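Local coordinates for porphyranase B (Zobellia galactanivorans, PDB 3JUU), which cleaves the sulfated red-algal polysaccharide porphyran at its beta-1,4 galactosidic linkages, yielding mostly a sulfated disaccharide, at residues 41-49 against 97-105. Numbering follows the deposited sequence.
Sequences KIDEKKWQI and GYVGSRNGM. With SO4 (sulfate ion), chain E.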
loop_
_atom_site.group_PDB
_atom_site.type_symbol
_atom_site.label_atom_id
_atom_site.label_comp_id
_atom_site.label_asym_id
_atom_site.label_seq_id
_atom_site.Cartn_x
_atom_site.Cartn_y
_atom_site.Cartn_z
ATOM N N LYS A 41 -18.477 7.849 -6.717
ATOM C CA LYS A 41 -18.018 8.172 -5.343
ATOM C C LYS A 41 -17.522 6.889 -4.641
ATOM O O LYS A 41 -18.172 5.848 -4.701
ATOM C CB LYS A 41 -19.177 8.730 -4.537
ATOM C CG LYS A 41 -19.677 10.123 -5.081
ATOM C CD LYS A 41 -18.914 11.296 -4.465
ATOM C CE LYS A 41 -19.516 12.665 -4.908
ATOM N NZ LYS A 41 -18.878 13.205 -6.182
ATOM N N ILE A 42 -16.372 6.978 -3.983
ATOM C CA ILE A 42 -15.841 5.809 -3.292
ATOM C C ILE A 42 -16.838 5.334 -2.247
ATOM O O ILE A 42 -17.503 6.129 -1.575
ATOM C CB ILE A 42 -14.405 6.071 -2.671
ATOM C CG1 ILE A 42 -13.790 4.758 -2.144
ATOM C CG2 ILE A 42 -14.419 7.205 -1.586
ATOM C CD1 ILE A 42 -12.263 4.918 -1.766
ATOM N N ASP A 43 -16.924 4.020 -2.082
ATOM C CA ASP A 43 -17.839 3.424 -1.120
ATOM C C ASP A 43 -17.261 3.540 0.272
ATOM O O ASP A 43 -16.308 2.825 0.624
ATOM C CB ASP A 43 -18.025 1.933 -1.544
ATOM C CG ASP A 43 -18.851 1.129 -0.580
ATOM O OD1 ASP A 43 -19.377 1.667 0.399
ATOM O OD2 ASP A 43 -18.990 -0.080 -0.838
ATOM N N GLU A 44 -17.821 4.454 1.081
ATOM C CA GLU A 44 -17.300 4.681 2.407
ATOM C C GLU A 44 -17.836 3.734 3.446
ATOM O O GLU A 44 -17.460 3.842 4.595
ATOM C CB GLU A 44 -17.451 6.148 2.819
ATOM C CG GLU A 44 -16.493 7.063 2.028
ATOM C CD GLU A 44 -16.557 8.506 2.481
ATOM O OE1 GLU A 44 -17.072 9.316 1.675
ATOM O OE2 GLU A 44 -16.143 8.851 3.593
ATOM N N LYS A 45 -18.693 2.783 3.047
ATOM C CA LYS A 45 -18.982 1.700 3.993
ATOM C C LYS A 45 -17.848 0.639 3.881
ATOM O O LYS A 45 -17.667 -0.135 4.777
ATOM C CB LYS A 45 -20.318 0.989 3.688
ATOM C CG LYS A 45 -21.608 1.911 3.855
ATOM C CD LYS A 45 -22.178 1.957 5.295
ATOM C CE LYS A 45 -21.349 2.788 6.357
ATOM N NZ LYS A 45 -21.861 4.165 6.738
ATOM N N LYS A 46 -17.126 0.628 2.761
ATOM C CA LYS A 46 -16.059 -0.383 2.560
ATOM C C LYS A 46 -14.707 0.225 2.925
ATOM O O LYS A 46 -13.801 -0.460 3.483
ATOM C CB LYS A 46 -16.049 -0.795 1.118
ATOM C CG LYS A 46 -15.109 -1.991 0.802
ATOM C CD LYS A 46 -15.381 -2.486 -0.670
ATOM C CE LYS A 46 -16.559 -3.451 -0.728
ATOM N NZ LYS A 46 -16.816 -3.807 -2.136
ATOM N N TRP A 47 -14.556 1.513 2.612
ATOM C CA TRP A 47 -13.274 2.202 2.713
ATOM C C TRP A 47 -13.364 3.394 3.633
ATOM O O TRP A 47 -14.423 4.104 3.625
ATOM C CB TRP A 47 -12.813 2.672 1.336
ATOM C CG TRP A 47 -12.749 1.569 0.318
ATOM C CD1 TRP A 47 -13.611 1.380 -0.747
ATOM C CD2 TRP A 47 -11.766 0.503 0.242
ATOM N NE1 TRP A 47 -13.217 0.249 -1.481
ATOM C CE2 TRP A 47 -12.104 -0.311 -0.889
ATOM C CE3 TRP A 47 -10.655 0.144 1.041
ATOM C CZ2 TRP A 47 -11.343 -1.492 -1.281
ATOM C CZ3 TRP A 47 -9.878 -1.023 0.662
ATOM C CH2 TRP A 47 -10.243 -1.830 -0.487
ATOM N N GLN A 48 -12.272 3.656 4.354
ATOM C CA GLN A 48 -12.161 4.830 5.271
ATOM C C GLN A 48 -11.207 5.771 4.591
ATOM O O GLN A 48 -10.048 5.425 4.310
ATOM C CB GLN A 48 -11.655 4.470 6.690
ATOM C CG GLN A 48 -11.566 5.637 7.647
ATOM C CD GLN A 48 -11.298 5.162 9.018
ATOM O OE1 GLN A 48 -10.464 4.236 9.235
ATOM N NE2 GLN A 48 -11.958 5.785 9.988
ATOM N N ILE A 49 -11.669 6.998 4.350
ATOM C CA ILE A 49 -10.775 8.020 3.755
ATOM C C ILE A 49 -10.613 9.268 4.657
ATOM O O ILE A 49 -9.859 10.174 4.283
ATOM C CB ILE A 49 -11.286 8.428 2.379
ATOM C CG1 ILE A 49 -12.659 9.193 2.447
ATOM C CG2 ILE A 49 -11.360 7.134 1.426
ATOM C CD1 ILE A 49 -13.106 9.806 1.052
ATOM N N GLY A 97 -3.346 11.386 0.349
ATOM C CA GLY A 97 -4.630 10.776 0.583
ATOM C C GLY A 97 -4.417 9.402 1.186
ATOM O O GLY A 97 -3.321 8.784 1.061
ATOM N N TYR A 98 -5.488 8.930 1.824
ATOM C CA TYR A 98 -5.417 7.676 2.613
ATOM C C TYR A 98 -6.688 6.952 2.318
ATOM O O TYR A 98 -7.804 7.580 2.325
ATOM C CB TYR A 98 -5.286 8.021 4.094
ATOM C CG TYR A 98 -5.532 6.856 5.092
ATOM C CD1 TYR A 98 -4.489 6.294 5.781
ATOM C CD2 TYR A 98 -6.840 6.310 5.272
ATOM C CE1 TYR A 98 -4.691 5.255 6.700
ATOM C CE2 TYR A 98 -7.051 5.264 6.194
ATOM C CZ TYR A 98 -5.958 4.784 6.906
ATOM O OH TYR A 98 -6.100 3.827 7.835
ATOM N N VAL A 99 -6.558 5.670 1.981
ATOM C CA VAL A 99 -7.758 4.852 1.826
ATOM C C VAL A 99 -7.458 3.542 2.583
ATOM O O VAL A 99 -6.489 2.858 2.209
ATOM C CB VAL A 99 -8.023 4.519 0.322
ATOM C CG1 VAL A 99 -9.383 3.690 0.198
ATOM C CG2 VAL A 99 -8.095 5.786 -0.562
ATOM N N GLY A 100 -8.222 3.224 3.631
ATOM C CA GLY A 100 -8.033 2.005 4.392
ATOM C C GLY A 100 -9.290 1.132 4.408
ATOM O O GLY A 100 -10.443 1.646 4.450
ATOM N N SER A 101 -9.094 -0.190 4.309
ATOM C CA SER A 101 -10.296 -1.107 4.371
ATOM C C SER A 101 -10.887 -1.106 5.759
ATOM O O SER A 101 -10.164 -1.219 6.760
ATOM C CB SER A 101 -9.953 -2.554 3.872
ATOM O OG SER A 101 -9.070 -3.220 4.788
ATOM N N ARG A 102 -12.207 -0.937 5.867
ATOM C CA ARG A 102 -12.788 -0.988 7.210
ATOM C C ARG A 102 -12.928 -2.474 7.652
ATOM O O ARG A 102 -13.037 -2.724 8.847
ATOM C CB ARG A 102 -14.178 -0.352 7.187
ATOM C CG ARG A 102 -14.133 1.102 6.856
ATOM C CD ARG A 102 -15.586 1.684 6.969
ATOM N NE ARG A 102 -15.579 3.071 6.514
ATOM C CZ ARG A 102 -15.375 4.123 7.326
ATOM N NH1 ARG A 102 -15.100 3.962 8.629
ATOM N NH2 ARG A 102 -15.413 5.350 6.825
ATOM N N ASN A 103 -12.895 -3.409 6.714
ATOM C CA ASN A 103 -12.903 -4.863 7.040
ATOM C C ASN A 103 -11.499 -5.494 6.867
ATOM O O ASN A 103 -10.727 -5.041 6.023
ATOM C CB ASN A 103 -13.912 -5.572 6.137
ATOM C CG ASN A 103 -15.350 -5.130 6.450
ATOM O OD1 ASN A 103 -15.874 -5.477 7.520
ATOM N ND2 ASN A 103 -15.953 -4.350 5.556
ATOM N N GLY A 104 -11.166 -6.445 7.747
ATOM C CA GLY A 104 -9.816 -7.084 7.709
ATOM C C GLY A 104 -9.939 -8.585 7.460
ATOM O O GLY A 104 -11.069 -9.160 7.424
ATOM N N MET A 105 -8.782 -9.212 7.278
ATOM C CA MET A 105 -8.721 -10.664 7.116
ATOM C C MET A 105 -7.335 -11.150 7.637
ATOM O O MET A 105 -6.370 -10.390 7.773
ATOM C CB MET A 105 -9.007 -11.024 5.612
ATOM C CG MET A 105 -8.978 -12.570 5.142
ATOM S SD MET A 105 -10.073 -13.514 6.280
ATOM C CE MET A 105 -11.721 -12.811 5.802
HETATM S S SO4 E . -22.041 5.931 -7.433
HETATM O O1 SO4 E . -22.114 5.874 -8.915
HETATM O O2 SO4 E . -23.015 6.892 -6.927
HETATM O O3 SO4 E . -22.239 4.605 -6.827
HETATM O O4 SO4 E . -20.738 6.436 -7.000
HETATM O O HOH W 1 -13.552 -3.103 3.896
HETATM O O HOH W 2 -8.508 2.765 7.875
HETATM O O HOH W 3 -15.114 6.866 10.365
HETATM O O HOH W 4 -7.586 10.871 2.499
#
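Val99 is the apolar centre: its CG1, set anti to the backbone N (chi1 -177°), meets Ile42 CD1 tip to tip at 3.7 Å and also touches Trp47 CB, while CG2 lies alongside Ile49 CG2. The Trp47 ring reaches Ser101 through CZ3, 3.6 Å from Ser101 CB, and Lys46 CG lies over one indole face; NE1 is hydrogen-bonded to Asp35 OD2. With an alanine in place of Trp47, the surface against Val99 CG1 and Ser101 CB would be lost, which is likely to leave a gap there and Asp35 without its indole donor. Trp47 and Ser101 form a non-hydrogen-bonded antiparallel pair, whereas Gln48 and Gly100 are a hydrogen-bonded pair, Gln48 N to Gly100 O at 2.7 Å and Gly100 N to Gln48 O at 2.9 Å. Farther out, Arg102 N donates almost straight (178°) to Lys46 O. Its extended side chain sets one guanidinium face against Gln48 CB, 3.7 Å above the plane's centre, and NE makes weak bonds to Glu44 O and Trp47 O. Water 2 links Gln48 OE1 to the OH of Tyr98, whose side chain lies about 4 Å from that of Trp54, a probable substrate-binding residue. The chemistry thus grades from aliphatic packing to backbone carbonyls met by Arg102, fastening strand 47-48 to strand 90-101 of the GH16 jelly roll.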